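Local coordinates for PHD finger protein 3 (Homo sapiens, PDB 6IC9) that reads the phosphorylated C-terminal domain of RNA polymerase II through its SPOC domain and thereby regulates neuronal gene expression, at residues A[67-80]-A[145-157]. Sequence-based numbering, arbitrary orientation.
Sequences IKASGTKEICVVRF and PNLLLGLIIRQKL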
loop_
_atom_site.group_PDB
_atom_site.type_symbol
_atom_site.label_atom_id
_atom_site.label_comp_id
_atom_site.label_asym_id
_atom_site.label_seq_id
_atom_site.Cartn_x
_atom_site.Cartn_y
_atom_site.Cartn_z
ATOM N N ILE A 67 -0.342 16.078 3.749
ATOM C CA ILE A 67 0.393 15.373 4.780
ATOM C C ILE A 67 1.828 15.870 4.815
ATOM O O ILE A 67 2.351 16.221 5.876
ATOM C CB ILE A 67 0.341 13.854 4.526
ATOM C CG1 ILE A 67 -1.084 13.326 4.776
ATOM C CG2 ILE A 67 1.313 13.160 5.418
ATOM C CD1 ILE A 67 -1.410 13.331 6.255
ATOM N N LYS A 68 2.490 15.879 3.661
ATOM C CA LYS A 68 3.859 16.392 3.610
ATOM C C LYS A 68 3.934 17.860 4.083
ATOM O O LYS A 68 4.810 18.209 4.867
ATOM C CB LYS A 68 4.405 16.242 2.199
ATOM C CG LYS A 68 4.705 14.835 1.746
ATOM C CD LYS A 68 5.010 14.907 0.261
ATOM C CE LYS A 68 5.599 13.628 -0.316
ATOM N NZ LYS A 68 5.709 13.844 -1.818
ATOM N N ALA A 69 3.017 18.722 3.634
ATOM C CA ALA A 69 3.012 20.120 4.089
ATOM C C ALA A 69 2.896 20.225 5.606
ATOM O O ALA A 69 3.480 21.132 6.220
ATOM C CB ALA A 69 1.851 20.885 3.453
ATOM N N SER A 70 2.131 19.332 6.226
ATOM C CA SER A 70 1.852 19.457 7.650
ATOM C C SER A 70 3.072 19.114 8.491
ATOM O O SER A 70 3.203 19.586 9.624
ATOM C CB SER A 70 0.703 18.544 8.032
ATOM O OG SER A 70 1.207 17.234 8.260
ATOM N N GLY A 71 3.967 18.297 7.969
ATOM C CA GLY A 71 5.126 17.953 8.762
ATOM C C GLY A 71 4.858 17.061 9.949
ATOM O O GLY A 71 5.788 16.819 10.732
ATOM N N THR A 72 3.631 16.551 10.121
ATOM C CA THR A 72 3.312 15.740 11.298
ATOM C C THR A 72 3.328 14.229 11.049
ATOM O O THR A 72 2.962 13.467 11.940
ATOM C CB THR A 72 1.941 16.134 11.859
ATOM O OG1 THR A 72 0.929 15.900 10.860
ATOM C CG2 THR A 72 1.918 17.647 12.261
ATOM N N LYS A 73 3.712 13.764 9.873
ATOM C CA LYS A 73 3.595 12.327 9.611
ATOM C C LYS A 73 4.808 11.851 8.829
ATOM O O LYS A 73 5.541 12.640 8.224
ATOM C CB LYS A 73 2.309 11.981 8.844
ATOM C CG LYS A 73 0.977 12.558 9.475
ATOM C CD LYS A 73 0.521 11.786 10.705
ATOM C CE LYS A 73 -0.638 12.529 11.409
ATOM N NZ LYS A 73 -0.138 13.660 12.243
ATOM N N GLU A 74 5.001 10.542 8.839
ATOM C CA GLU A 74 6.044 9.881 8.071
ATOM C C GLU A 74 5.364 9.025 7.016
ATOM O O GLU A 74 4.411 8.293 7.326
ATOM C CB GLU A 74 6.913 8.990 8.959
ATOM C CG GLU A 74 7.639 9.698 10.099
ATOM C CD GLU A 74 8.908 10.416 9.645
ATOM O OE1 GLU A 74 9.756 10.729 10.513
ATOM O OE2 GLU A 74 9.055 10.674 8.428
ATOM N N ILE A 75 5.849 9.126 5.790
ATOM C CA ILE A 75 5.315 8.383 4.662
ATOM C C ILE A 75 6.324 7.307 4.316
ATOM O O ILE A 75 7.510 7.599 4.137
ATOM C CB ILE A 75 5.045 9.282 3.449
ATOM C CG1 ILE A 75 3.956 10.312 3.760
ATOM C CG2 ILE A 75 4.581 8.396 2.286
ATOM C CD1 ILE A 75 3.927 11.352 2.754
ATOM N N CYS A 76 5.875 6.065 4.237
ATOM C CA CYS A 76 6.758 5.085 3.630
ATOM C C CYS A 76 6.001 4.212 2.637
ATOM O O CYS A 76 4.772 4.179 2.581
ATOM C CB CYS A 76 7.512 4.281 4.669
ATOM S SG CYS A 76 6.642 2.963 5.446
ATOM N N VAL A 77 6.769 3.582 1.780
ATOM C CA VAL A 77 6.223 2.855 0.648
ATOM C C VAL A 77 6.845 1.476 0.742
ATOM O O VAL A 77 8.062 1.371 0.947
ATOM C CB VAL A 77 6.569 3.525 -0.704
ATOM C CG1 VAL A 77 5.980 2.634 -1.807
ATOM C CG2 VAL A 77 5.973 4.984 -0.800
ATOM N N VAL A 78 6.011 0.428 0.720
ATOM C CA VAL A 78 6.508 -0.944 0.690
ATOM C C VAL A 78 6.014 -1.600 -0.588
ATOM O O VAL A 78 5.121 -1.089 -1.282
ATOM C CB VAL A 78 6.070 -1.786 1.907
ATOM C CG1 VAL A 78 6.622 -1.181 3.194
ATOM C CG2 VAL A 78 4.486 -1.927 1.983
ATOM N N ARG A 79 6.629 -2.741 -0.928
ATOM C CA ARG A 79 6.158 -3.512 -2.071
ATOM C C ARG A 79 5.806 -4.908 -1.553
ATOM O O ARG A 79 6.464 -5.422 -0.635
ATOM C CB ARG A 79 7.173 -3.619 -3.206
ATOM C CG ARG A 79 8.422 -4.391 -2.874
ATOM C CD ARG A 79 9.370 -4.469 -4.142
ATOM N NE ARG A 79 10.680 -4.954 -3.719
ATOM C CZ ARG A 79 10.945 -6.228 -3.536
ATOM N NH1 ARG A 79 10.001 -7.148 -3.803
ATOM N NH2 ARG A 79 12.136 -6.578 -3.090
ATOM N N PHE A 80 4.715 -5.448 -2.067
ATOM C CA PHE A 80 4.188 -6.752 -1.631
ATOM C C PHE A 80 4.589 -7.806 -2.634
ATOM O O PHE A 80 4.566 -7.546 -3.842
ATOM C CB PHE A 80 2.652 -6.704 -1.501
ATOM C CG PHE A 80 2.189 -5.814 -0.372
ATOM C CD1 PHE A 80 2.358 -6.214 0.944
ATOM C CD2 PHE A 80 1.571 -4.579 -0.643
ATOM C CE1 PHE A 80 1.930 -5.387 2.035
ATOM C CE2 PHE A 80 1.160 -3.724 0.418
ATOM C CZ PHE A 80 1.307 -4.149 1.794
ATOM N N PRO A 145 7.696 -7.237 -12.258
ATOM C CA PRO A 145 6.349 -7.706 -12.576
ATOM C C PRO A 145 5.358 -6.605 -12.219
ATOM O O PRO A 145 5.719 -5.616 -11.601
ATOM C CB PRO A 145 6.175 -8.931 -11.680
ATOM C CG PRO A 145 7.007 -8.627 -10.473
ATOM C CD PRO A 145 8.210 -7.808 -11.009
ATOM N N ASN A 146 4.111 -6.797 -12.618
ATOM C CA ASN A 146 3.030 -6.014 -12.005
ATOM C C ASN A 146 3.132 -6.165 -10.495
ATOM O O ASN A 146 3.347 -7.278 -9.974
ATOM C CB ASN A 146 1.652 -6.500 -12.490
ATOM C CG ASN A 146 1.389 -6.215 -13.949
ATOM O OD1 ASN A 146 1.928 -5.274 -14.526
ATOM N ND2 ASN A 146 0.524 -7.043 -14.569
ATOM N N LEU A 147 2.898 -5.067 -9.759
ATOM C CA LEU A 147 3.164 -5.048 -8.326
ATOM C C LEU A 147 2.021 -4.364 -7.600
ATOM O O LEU A 147 1.411 -3.416 -8.117
ATOM C CB LEU A 147 4.434 -4.219 -7.981
ATOM C CG LEU A 147 5.764 -4.892 -8.304
ATOM C CD1 LEU A 147 6.860 -3.890 -7.997
ATOM C CD2 LEU A 147 5.859 -6.170 -7.402
ATOM N N LEU A 148 1.815 -4.789 -6.356
ATOM C CA LEU A 148 0.987 -4.072 -5.382
ATOM C C LEU A 148 1.951 -3.383 -4.442
ATOM O O LEU A 148 2.822 -4.047 -3.846
ATOM C CB LEU A 148 0.097 -5.055 -4.580
ATOM C CG LEU A 148 -1.049 -5.662 -5.407
ATOM C CD1 LEU A 148 -1.724 -6.765 -4.576
ATOM C CD2 LEU A 148 -2.115 -4.603 -5.806
ATOM N N LEU A 149 1.846 -2.046 -4.344
ATOM C CA LEU A 149 2.577 -1.261 -3.371
ATOM C C LEU A 149 1.666 -0.907 -2.209
ATOM O O LEU A 149 0.462 -0.751 -2.385
ATOM C CB LEU A 149 3.031 0.038 -4.085
ATOM C CG LEU A 149 4.421 0.155 -4.735
ATOM C CD1 LEU A 149 4.913 -1.055 -5.484
ATOM C CD2 LEU A 149 4.531 1.479 -5.579
ATOM N N GLY A 150 2.248 -0.713 -1.036
ATOM C CA GLY A 150 1.549 -0.141 0.098
ATOM C C GLY A 150 2.121 1.244 0.377
ATOM O O GLY A 150 3.322 1.394 0.583
ATOM N N LEU A 151 1.242 2.230 0.418
ATOM C CA LEU A 151 1.584 3.604 0.820
ATOM C C LEU A 151 1.102 3.762 2.239
ATOM O O LEU A 151 -0.102 3.717 2.480
ATOM C CB LEU A 151 0.887 4.591 -0.125
ATOM C CG LEU A 151 0.921 6.048 0.296
ATOM C CD1 LEU A 151 2.350 6.450 0.340
ATOM C CD2 LEU A 151 0.133 6.856 -0.785
ATOM N N ILE A 152 2.029 3.933 3.190
ATOM C CA ILE A 152 1.699 3.894 4.605
ATOM C C ILE A 152 1.983 5.262 5.231
ATOM O O ILE A 152 3.124 5.753 5.188
ATOM C CB ILE A 152 2.492 2.783 5.330
ATOM C CG1 ILE A 152 2.349 1.471 4.522
ATOM C CG2 ILE A 152 1.985 2.591 6.750
ATOM C CD1 ILE A 152 3.258 0.365 5.057
ATOM N N ILE A 153 0.947 5.873 5.790
ATOM C CA ILE A 153 1.048 7.131 6.536
ATOM C C ILE A 153 1.113 6.801 8.020
ATOM O O ILE A 153 0.141 6.284 8.581
ATOM C CB ILE A 153 -0.162 8.040 6.263
ATOM C CG1 ILE A 153 -0.484 8.079 4.766
ATOM C CG2 ILE A 153 0.064 9.452 6.883
ATOM C CD1 ILE A 153 0.695 8.552 3.915
ATOM N N ARG A 154 2.229 7.130 8.677
ATOM C CA ARG A 154 2.392 6.858 10.104
ATOM C C ARG A 154 2.548 8.145 10.926
ATOM O O ARG A 154 2.997 9.181 10.438
ATOM C CB ARG A 154 3.600 5.951 10.311
ATOM C CG ARG A 154 3.634 4.865 9.189
ATOM C CD ARG A 154 5.026 4.282 8.927
ATOM N NE ARG A 154 5.285 3.385 10.019
ATOM C CZ ARG A 154 6.434 2.771 10.283
ATOM N NH1 ARG A 154 7.521 2.927 9.532
ATOM N NH2 ARG A 154 6.456 1.976 11.330
ATOM N N GLN A 155 2.171 8.058 12.184
ATOM C CA GLN A 155 2.368 9.173 13.094
ATOM C C GLN A 155 3.852 9.304 13.410
ATOM O O GLN A 155 4.612 8.330 13.356
ATOM C CB GLN A 155 1.556 8.968 14.378
ATOM C CG GLN A 155 0.158 8.339 14.176
ATOM C CD GLN A 155 -0.948 9.332 13.732
ATOM O OE1 GLN A 155 -0.703 10.530 13.541
ATOM N NE2 GLN A 155 -2.177 8.815 13.579
ATOM N N LYS A 156 4.276 10.539 13.640
ATOM C CA LYS A 156 5.625 10.829 14.093
ATOM C C LYS A 156 5.661 10.877 15.613
ATOM O O LYS A 156 4.635 10.979 16.293
ATOM C CB LYS A 156 6.114 12.160 13.539
ATOM C CG LYS A 156 6.338 12.145 12.067
ATOM C CD LYS A 156 7.411 13.127 11.690
ATOM C CE LYS A 156 7.004 14.490 12.098
ATOM N NZ LYS A 156 7.388 15.410 10.984
ATOM N N LEU A 157 6.869 10.836 16.138
ATOM C CA LEU A 157 7.058 10.867 17.571
ATOM C C LEU A 157 6.768 12.282 18.078
ATOM O O LEU A 157 5.620 12.616 18.381
ATOM C CB LEU A 157 8.478 10.422 17.906
ATOM C CG LEU A 157 8.919 10.552 19.353
ATOM C CD1 LEU A 157 8.179 9.542 20.210
ATOM C CD2 LEU A 157 10.443 10.397 19.456
#
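Glu74 and Arg154 open an antiparallel ladder between strands 73-80 and 147-155, each backbone N bonding the other's O; Arg154 N reaches Glu74 O at 2.8 Å and 176°. The same pair of hydrogen bonds links Cys76 with Ile152 and Val78 with Gly150. The ladder lies inside the SPOC β-sheet, where strand 25-35 flanks the first strand and strand 114-122 the second.

Apolar side chains make up most of both faces. On one, Ile75 CG2 meets Leu151 CD1 at 3.5 Å, and Val77 continues the row to Leu149. On the other, Val78 CG2 touches Ile152 CD1 at 4.0 Å, and with CG anti to its carbonyl carbon (chi1 -68°) Phe80 brings its ring beside the bare backbone of Gly150, CE2 3.5 Å from Gly150 N. On this same face Cys76 SG sits 4.1 Å from Arg154 CD, and the guanidinium is tied by a salt bridge to Asp44.

Polar groups gather where strand 73-80 begins and strand 147-155 ends. Lys73, bent at chi2 and chi4, runs alongside Gln155 and bonds Thr72 O through NZ, 3.1 Å away; NZ also holds a modified side chain of the bound phosphopeptide, whose backbone bonds Thr72 OG1. A greasy, regular ladder with three doubly bonded pairs thus ends in a polar patch that grips the peptide, where the lysine's positive charge probably complements a phosphate.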